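Local coordinates for protein possible galactose mutarotase (Streptomyces platensis subsp. rosaceus, PDB 4RNL) that is of unknown function but probably interconverts the alpha and beta anomers of an aldose such as galactose, as aldose 1-epimerases do, at residues R99-T104 / G145-L150. Numbering follows the deposited sequence.
Sequences RTDALT and GFPGAL
Leu103 and Gly145 bring the two backbones nearest, their CA atoms 5.0 Å apart, where strand 99-102 of a two-stranded antiparallel hairpin ends beside the loop joining strands 132-139 and 150-159 of the large antiparallel sheet, in the antiparallel beta-sandwich (supersandwich) fold of the galactose mutarotase family. No direct hydrogen bond crosses; instead one water donates to both backbones, reaching Ala102 O at 3.1 Å and Gly145 O at 2.7 Å. At Gly145 the positive phi (90°) would jam a CB against the preceding carbonyl O, and that CB would also run into Ala102 O. Beside this bridge, Leu103 and Phe146 cross at about a right angle. Leu103 CD2 sits over the face of the Phe146 ring in a CH-pi contact, 3.9 Å from the centroid and only 7° off the normal, while CD1 touches Phe146 CZ. Leu103 CG lies anti to its carbonyl carbon (chi1 -47°), and from there both branch methyls reach the ring. Ile89 touches both side chains, and Arg84 also packs on Phe146. An alanine in place of Phe146 would probably leave Leu103 CD2 without its aromatic face and open a gap beside Ile89. Farther back along the strand, Asp101 crosses Pro147 at about a right angle, OD1 in van der Waals contact 3.5 Å from Pro147 CD. The bent Arg99 chain slides past Pro147 in the opposite direction, its guanidinium meeting the ring obliquely in another van der Waals contact, NH1 3.4 Å from Pro147 CB.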
loop_
_atom_site.group_PDB
_atom_site.type_symbol
_atom_site.label_atom_id
_atom_site.label_comp_id
_atom_site.label_asym_id
_atom_site.label_seq_id
_atom_site.Cartn_x
_atom_site.Cartn_y
_atom_site.Cartn_z
ATOM N N ARG A 99 23.116 9.107 15.774
ATOM C CA ARG A 99 23.812 8.249 14.827
ATOM C C ARG A 99 23.271 8.448 13.414
ATOM O O ARG A 99 22.051 8.469 13.209
ATOM C CB ARG A 99 23.646 6.786 15.259
ATOM C CG ARG A 99 24.101 5.760 14.241
ATOM C CD ARG A 99 24.656 4.515 14.932
ATOM N NE ARG A 99 23.702 3.408 14.972
ATOM C CZ ARG A 99 23.832 2.280 14.278
ATOM N NH1 ARG A 99 22.914 1.327 14.386
ATOM N NH2 ARG A 99 24.878 2.098 13.482
ATOM N N THR A 100 24.176 8.599 12.446
ATOM C CA THR A 100 23.792 8.742 11.036
ATOM C C THR A 100 23.669 7.379 10.370
ATOM O O THR A 100 24.609 6.583 10.382
ATOM C CB THR A 100 24.812 9.599 10.248
ATOM O OG1 THR A 100 24.849 10.929 10.788
ATOM C CG2 THR A 100 24.425 9.680 8.781
ATOM N N ASP A 101 22.498 7.109 9.806
ATOM C CA ASP A 101 22.240 5.850 9.112
ATOM C C ASP A 101 22.311 6.049 7.604
ATOM O O ASP A 101 21.636 6.916 7.058
ATOM C CB ASP A 101 20.855 5.311 9.499
ATOM C CG ASP A 101 20.789 4.864 10.946
ATOM O OD1 ASP A 101 21.238 3.730 11.234
ATOM O OD2 ASP A 101 20.302 5.647 11.796
ATOM N N ALA A 102 23.124 5.243 6.933
ATOM C CA ALA A 102 23.274 5.347 5.482
ATOM C C ALA A 102 22.457 4.282 4.760
ATOM O O ALA A 102 22.609 3.081 5.012
ATOM C CB ALA A 102 24.748 5.240 5.097
ATOM N N LEU A 103 21.593 4.715 3.843
ATOM C CA LEU A 103 20.764 3.786 3.085
ATOM C C LEU A 103 21.235 3.740 1.630
ATOM O O LEU A 103 22.027 4.582 1.196
ATOM C CB LEU A 103 19.287 4.206 3.162
ATOM C CG LEU A 103 18.758 4.545 4.564
ATOM C CD1 LEU A 103 17.381 5.185 4.485
ATOM C CD2 LEU A 103 18.712 3.308 5.465
ATOM N N THR A 104 20.766 2.747 0.886
ATOM C CA THR A 104 21.094 2.636 -0.534
ATOM C C THR A 104 20.254 3.630 -1.329
ATOM O O THR A 104 19.026 3.641 -1.213
ATOM C CB THR A 104 20.806 1.226 -1.053
ATOM O OG1 THR A 104 21.631 0.292 -0.347
ATOM C CG2 THR A 104 21.092 1.125 -2.561
ATOM N N GLY A 145 20.360 -1.058 5.662
ATOM C CA GLY A 145 20.889 0.077 6.402
ATOM C C GLY A 145 20.094 0.487 7.632
ATOM O O GLY A 145 20.567 1.303 8.409
ATOM N N PHE A 146 18.899 -0.071 7.816
ATOM C CA PHE A 146 18.067 0.284 8.969
ATOM C C PHE A 146 18.563 -0.462 10.204
ATOM O O PHE A 146 18.819 -1.661 10.140
ATOM C CB PHE A 146 16.593 -0.052 8.694
ATOM C CG PHE A 146 15.976 0.766 7.591
ATOM C CD1 PHE A 146 15.420 2.006 7.861
ATOM C CD2 PHE A 146 15.940 0.291 6.285
ATOM C CE1 PHE A 146 14.849 2.775 6.847
ATOM C CE2 PHE A 146 15.375 1.054 5.259
ATOM C CZ PHE A 146 14.826 2.293 5.539
ATOM N N PRO A 147 18.705 0.247 11.338
ATOM C CA PRO A 147 19.219 -0.393 12.553
ATOM C C PRO A 147 18.136 -1.194 13.282
ATOM O O PRO A 147 16.946 -0.892 13.172
ATOM C CB PRO A 147 19.677 0.802 13.397
ATOM C CG PRO A 147 18.728 1.900 13.012
ATOM C CD PRO A 147 18.380 1.668 11.548
ATOM N N GLY A 148 18.546 -2.229 14.006
ATOM C CA GLY A 148 17.610 -3.003 14.801
ATOM C C GLY A 148 16.977 -4.148 14.043
ATOM O O GLY A 148 16.611 -4.009 12.872
ATOM N N ALA A 149 16.850 -5.291 14.711
ATOM C CA ALA A 149 16.086 -6.402 14.147
ATOM C C ALA A 149 14.606 -6.118 14.362
ATOM O O ALA A 149 14.159 -5.947 15.501
ATOM C CB ALA A 149 16.478 -7.706 14.820
ATOM N N LEU A 150 13.847 -6.069 13.272
ATOM C CA LEU A 150 12.425 -5.739 13.339
ATOM C C LEU A 150 11.588 -6.995 13.103
ATOM O O LEU A 150 11.612 -7.566 12.017
ATOM C CB LEU A 150 12.074 -4.658 12.310
ATOM C CG LEU A 150 10.663 -4.071 12.410
ATOM C CD1 LEU A 150 10.529 -3.184 13.652
ATOM C CD2 LEU A 150 10.291 -3.297 11.148
HETATM O O HOH W 1 23.046 2.393 7.954
#